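Local coordinates for periplasmic binding protein/LacI transcriptional regulator (Burkholderia multivorans, PDB 4YLE) that probably binds a small sugar in the periplasm as the solute-binding component of an ABC transport system, at residues D276-K281 / E308-L313; L42-F47 / G255-N260. All blocks are in the same frame, centred on the assembly; numbering follows the deposited sequence.

Contact 1: D276-K281 / E308-L313; sequences DQYAAK and ETPVDL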
# COMPACT_ATOMS: atom_id res chain seq x y z
N ASP A 276 3.85 -9.96 -3.40
CA ASP A 276 4.24 -8.93 -4.34
C ASP A 276 2.97 -8.37 -4.95
O ASP A 276 2.17 -9.11 -5.52
CB ASP A 276 5.17 -9.49 -5.41
CG ASP A 276 6.01 -8.41 -6.08
OD1 ASP A 276 5.54 -7.26 -6.17
OD2 ASP A 276 7.15 -8.69 -6.50
N GLN A 277 2.76 -7.07 -4.76
CA GLN A 277 1.60 -6.37 -5.33
C GLN A 277 2.03 -5.41 -6.43
O GLN A 277 1.25 -4.56 -6.87
CB GLN A 277 0.80 -5.62 -4.25
CG GLN A 277 1.61 -4.56 -3.53
CD GLN A 277 0.78 -3.54 -2.77
OE1 GLN A 277 -0.29 -3.15 -3.23
NE2 GLN A 277 1.27 -3.08 -1.63
N TYR A 278 3.27 -5.56 -6.88
CA TYR A 278 3.71 -4.94 -8.12
C TYR A 278 3.53 -3.42 -8.17
O TYR A 278 2.72 -2.85 -8.94
CB TYR A 278 2.99 -5.64 -9.26
CG TYR A 278 3.24 -7.14 -9.20
CD1 TYR A 278 4.52 -7.65 -9.35
CD2 TYR A 278 2.21 -8.05 -8.99
CE1 TYR A 278 4.78 -9.02 -9.29
CE2 TYR A 278 2.46 -9.43 -8.94
CZ TYR A 278 3.74 -9.90 -9.09
OH TYR A 278 3.99 -11.27 -9.06
N ALA A 279 4.36 -2.77 -7.39
CA ALA A 279 4.36 -1.32 -7.28
C ALA A 279 4.54 -0.60 -8.62
O ALA A 279 3.82 0.36 -8.94
CB ALA A 279 5.44 -0.91 -6.33
N ALA A 280 5.53 -1.04 -9.38
CA ALA A 280 5.89 -0.40 -10.61
C ALA A 280 4.70 -0.56 -11.57
O ALA A 280 4.37 0.36 -12.28
CB ALA A 280 7.13 -1.00 -11.20
N LYS A 281 4.11 -1.74 -11.60
CA LYS A 281 2.94 -1.98 -12.45
C LYS A 281 1.81 -1.01 -12.12
O LYS A 281 1.20 -0.47 -13.02
CB LYS A 281 2.46 -3.42 -12.31
CG LYS A 281 1.21 -3.73 -13.15
CD LYS A 281 0.53 -5.01 -12.64
CE LYS A 281 1.10 -6.22 -13.25
NZ LYS A 281 0.80 -6.30 -14.70
N GLU A 308 -7.97 -4.27 -11.92
CA GLU A 308 -7.37 -4.96 -10.79
C GLU A 308 -6.00 -5.46 -11.18
O GLU A 308 -5.85 -6.15 -12.18
CB GLU A 308 -8.23 -6.14 -10.32
CG GLU A 308 -7.68 -6.75 -9.03
CD GLU A 308 -8.49 -7.92 -8.55
OE1 GLU A 308 -9.73 -7.79 -8.54
OE2 GLU A 308 -7.89 -8.97 -8.20
N THR A 309 -5.01 -5.14 -10.36
CA THR A 309 -3.66 -5.62 -10.59
C THR A 309 -3.43 -6.79 -9.65
O THR A 309 -4.04 -6.85 -8.58
CB THR A 309 -2.61 -4.51 -10.36
OG1 THR A 309 -2.87 -3.85 -9.13
CG2 THR A 309 -2.67 -3.46 -11.42
N PRO A 310 -2.56 -7.74 -10.05
CA PRO A 310 -2.48 -8.99 -9.29
C PRO A 310 -1.62 -8.91 -8.03
O PRO A 310 -0.82 -8.01 -7.87
CB PRO A 310 -1.86 -9.96 -10.29
CG PRO A 310 -1.00 -9.07 -11.15
CD PRO A 310 -1.77 -7.80 -11.29
N VAL A 311 -1.82 -9.89 -7.16
CA VAL A 311 -0.99 -10.05 -5.97
C VAL A 311 -0.54 -11.52 -5.88
O VAL A 311 -1.36 -12.42 -5.93
CB VAL A 311 -1.74 -9.68 -4.71
CG1 VAL A 311 -0.84 -9.90 -3.50
CG2 VAL A 311 -2.20 -8.25 -4.76
N ASP A 312 0.76 -11.75 -5.76
CA ASP A 312 1.26 -13.11 -5.62
C ASP A 312 1.99 -13.33 -4.31
O ASP A 312 2.74 -12.48 -3.84
CB ASP A 312 2.20 -13.45 -6.76
CG ASP A 312 1.48 -13.49 -8.08
OD1 ASP A 312 0.58 -14.34 -8.22
OD2 ASP A 312 1.79 -12.66 -8.95
N LEU A 313 1.77 -14.52 -3.76
CA LEU A 313 2.47 -14.96 -2.57
C LEU A 313 3.95 -15.15 -2.87
O LEU A 313 4.32 -15.69 -3.92
CB LEU A 313 1.85 -16.25 -2.09
CG LEU A 313 2.52 -17.01 -0.95
CD1 LEU A 313 2.37 -16.24 0.31
CD2 LEU A 313 1.88 -18.36 -0.80
O HOH W 1 -1.28 -5.26 -7.59

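Contact 2: L42-F47 / G255-N260; sequences LANEFF and GYDNIN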
# COMPACT_ATOMS: atom_id res chain seq x y z
N LEU A 42 8.69 8.22 0.94
CA LEU A 42 9.94 8.04 0.25
C LEU A 42 10.93 7.19 1.04
O LEU A 42 11.92 6.70 0.49
CB LEU A 42 10.54 9.42 -0.06
CG LEU A 42 9.65 10.20 -1.03
CD1 LEU A 42 10.23 11.60 -1.26
CD2 LEU A 42 9.46 9.43 -2.37
N ALA A 43 10.67 7.00 2.32
CA ALA A 43 11.51 6.13 3.11
C ALA A 43 11.31 4.67 2.64
O ALA A 43 12.26 3.88 2.61
CB ALA A 43 11.20 6.30 4.58
N ASN A 44 10.09 4.38 2.18
CA ASN A 44 9.58 3.01 2.00
C ASN A 44 10.03 2.47 0.65
O ASN A 44 9.72 3.09 -0.38
CB ASN A 44 8.05 3.05 2.09
CG ASN A 44 7.40 1.67 2.03
OD1 ASN A 44 8.03 0.66 1.71
ND2 ASN A 44 6.11 1.65 2.36
N GLU A 45 10.78 1.38 0.64
CA GLU A 45 11.24 0.87 -0.64
C GLU A 45 10.12 0.57 -1.64
O GLU A 45 10.34 0.58 -2.84
CB GLU A 45 12.05 -0.41 -0.49
CG GLU A 45 12.96 -0.58 -1.73
CD GLU A 45 13.52 -1.97 -1.90
OE1 GLU A 45 14.73 -2.11 -1.64
OE2 GLU A 45 12.75 -2.89 -2.32
N PHE A 46 8.95 0.23 -1.14
CA PHE A 46 7.81 0.03 -2.02
C PHE A 46 7.65 1.19 -3.00
O PHE A 46 7.46 1.00 -4.21
CB PHE A 46 6.55 -0.13 -1.19
CG PHE A 46 5.30 -0.35 -2.02
CD1 PHE A 46 4.97 -1.61 -2.51
CD2 PHE A 46 4.44 0.70 -2.28
CE1 PHE A 46 3.82 -1.80 -3.27
CE2 PHE A 46 3.29 0.53 -3.01
CZ PHE A 46 2.98 -0.73 -3.52
N PHE A 47 7.73 2.42 -2.49
CA PHE A 47 7.55 3.57 -3.36
C PHE A 47 8.78 3.90 -4.15
O PHE A 47 8.67 4.44 -5.26
CB PHE A 47 7.05 4.74 -2.53
CG PHE A 47 5.67 4.50 -2.03
CD1 PHE A 47 4.61 4.46 -2.92
CD2 PHE A 47 5.43 4.22 -0.70
CE1 PHE A 47 3.33 4.18 -2.47
CE2 PHE A 47 4.16 3.93 -0.25
CZ PHE A 47 3.12 3.89 -1.14
N GLY A 255 4.51 -10.55 6.10
CA GLY A 255 4.37 -9.17 5.69
C GLY A 255 3.66 -9.07 4.36
O GLY A 255 2.86 -9.94 4.00
N TYR A 256 3.97 -7.99 3.66
CA TYR A 256 3.29 -7.64 2.41
C TYR A 256 4.14 -6.56 1.75
O TYR A 256 4.41 -5.55 2.39
CB TYR A 256 1.89 -7.12 2.72
CG TYR A 256 0.86 -7.19 1.62
CD1 TYR A 256 -0.01 -8.26 1.57
CD2 TYR A 256 0.69 -6.16 0.71
CE1 TYR A 256 -1.00 -8.32 0.62
CE2 TYR A 256 -0.34 -6.23 -0.24
CZ TYR A 256 -1.15 -7.33 -0.26
OH TYR A 256 -2.14 -7.36 -1.20
N ASP A 257 4.50 -6.77 0.48
CA ASP A 257 5.17 -5.80 -0.44
C ASP A 257 6.31 -6.44 -1.22
O ASP A 257 6.65 -5.98 -2.31
CB ASP A 257 5.75 -4.53 0.24
CG ASP A 257 4.67 -3.53 0.66
OD1 ASP A 257 3.52 -3.66 0.21
OD2 ASP A 257 4.99 -2.62 1.46
N ASN A 258 6.95 -7.44 -0.63
CA ASN A 258 8.15 -8.04 -1.19
C ASN A 258 9.28 -7.02 -1.47
O ASN A 258 9.88 -7.01 -2.57
CB ASN A 258 7.79 -8.79 -2.46
CG ASN A 258 8.85 -9.76 -2.90
OD1 ASN A 258 9.66 -10.25 -2.10
ND2 ASN A 258 8.90 -10.01 -4.20
N ILE A 259 9.59 -6.18 -0.48
CA ILE A 259 10.74 -5.28 -0.65
C ILE A 259 12.06 -6.02 -0.53
O ILE A 259 12.14 -7.08 0.09
CB ILE A 259 10.72 -4.11 0.37
CG1 ILE A 259 10.90 -4.64 1.80
CG2 ILE A 259 9.42 -3.31 0.18
CD1 ILE A 259 10.92 -3.58 2.88
N ASN A 260 13.11 -5.48 -1.14
CA ASN A 260 14.41 -6.15 -1.10
C ASN A 260 14.85 -6.45 0.30
O ASN A 260 15.44 -7.50 0.55
CB ASN A 260 15.48 -5.31 -1.79
CG ASN A 260 15.29 -5.28 -3.26
OD1 ASN A 260 15.11 -6.33 -3.88
ND2 ASN A 260 15.30 -4.08 -3.85
O HOH W 2 7.06 -2.05 3.18

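Contact 1: D276-K281 / E308-L313
Asp-276 and Asp-312 form an antiparallel hydrogen-bonded pair where strand 274-276, at the edge of the mixed sheet, runs beside strand 308-314. Asp-276 N donates to Asp-312 O at 2.8 Å, and Asp-312 N donates back to Asp-276 O. The CA of Val-311 also points a C-H at Asp-276 O, 3.3 Å away.

The side-chain hydrogen bond across the contact is made by Tyr-278. Its OH donates to Asp-312 OD2 at 2.6 Å and meets the anti lone pair of that oxygen. The ring and carboxylate planes stand 72° apart. The ring edge lies close to Pro-310 O, which sits in the ring plane 3.2 Å from CD2 of Tyr-278. Asp-276 CB lies over the rim of one ring face. Asp-276 OD1 accepts from Tyr-278 N at 2.9 Å, which makes an Asx turn just before helix 279-295.

A water links two backbone carbonyls and the Thr-309 hydroxyl. It donates to Gln-277 O and Pro-310 O and accepts from Thr-309 OG1 at 2.6 Å.

Apolar contacts fill in the rest. CD of Lys-281 touches Thr-309 CG2 at 3.8 Å. A bend at chi3 (-86°) then turns CE against Pro-310 CD. On the buried side, Gln-277 CB meets Val-311 CG2. The Gln-277 amide turns elsewhere, and its NE2 is hydrogen-bonded to Asp-257 OD1 and to the unknown ligand.

The bridge, the phenol-carboxylate bond, the water and the Asx turn together fix the exit from strand into helix 279-295.

Contact 2: L42-F47 / G255-N260
The N-terminus of helix 45-60 faces the loop after strand 252-254, and the two meet beside the bound unknown ligand. Glu-45, in the first turn of the helix, makes the direct polar link. Its CG is anti to the backbone N (chi1 -157°), and the chain runs on extended to Asn-260. The carboxylate takes two hydrogen bonds from that one residue. OE2 accepts from Asn-260 N at 2.9 Å, nearly straight at 172°. OE1 accepts from Asn-260 ND2 at 3.0 Å, with a more bent bond. Each donor lies 35° out of the carboxylate plane, N on one side and ND2 on the other, so Asn-260 straddles the carboxylate. Asn-260 OD1 is hydrogen-bonded to Lys-263 NZ.

Ile-259, the residue before Asn-260, packs against the base of Glu-45. Its CB and CG2 meet Glu-45 CB, and CG2 also approaches Phe-46 N at 3.8 Å. Ile-236 and Asn-233 of helix 232-244 also touch Ile-259.

Nearer the ligand, Asp-257 crosses Phe-46 at about a right angle. Its OD1, also held by Gln-277 NE2, is 3.7 Å from Phe-46 CD1. Asn-44 is the N-cap of the helix, and its OD1 accepts from Phe-46 N at 3.0 Å. A water donates to Asn-44 OD1 and to Asp-257 OD2, at 2.8 Å from the latter. Asn-44 ND2 and Asp-257 OD2 are both hydrogen-bonded to the ligand. Asn-44 ND2 also bonds Glu-75 OE2.

A capped helix N-terminus facing a loop across a bound ligand is consistent with the interlobe cleft of a two-lobed periplasmic binding protein, probably in a closed, ligand-bound form.

Contact 1 and contact 2 lie about 12 Å apart between centres and touch directly. Gln-277 NE2 of contact 1 is 3.0 Å from Asp-257 OD1 of contact 2, a probable hydrogen bond. Asp-276 OD2 and Asn-258 ND2 form a second probable bond at 3.2 Å. Gln-277 NE2 also packs on Phe-46 CE1, and Ala-279 CB lies 3.5 Å from Phe-46 O. Contact 1 pairs edge strand 274-276 with strand 308-314 of the seven-stranded sheet. Contact 2 brings helix 45-60 to the loop after strand 252-254, an outermost strand of the four-stranded sheet. Both contacts reach the unknown ligand, contact 1 through Gln-277 and contact 2 through Asn-44 and Asp-257.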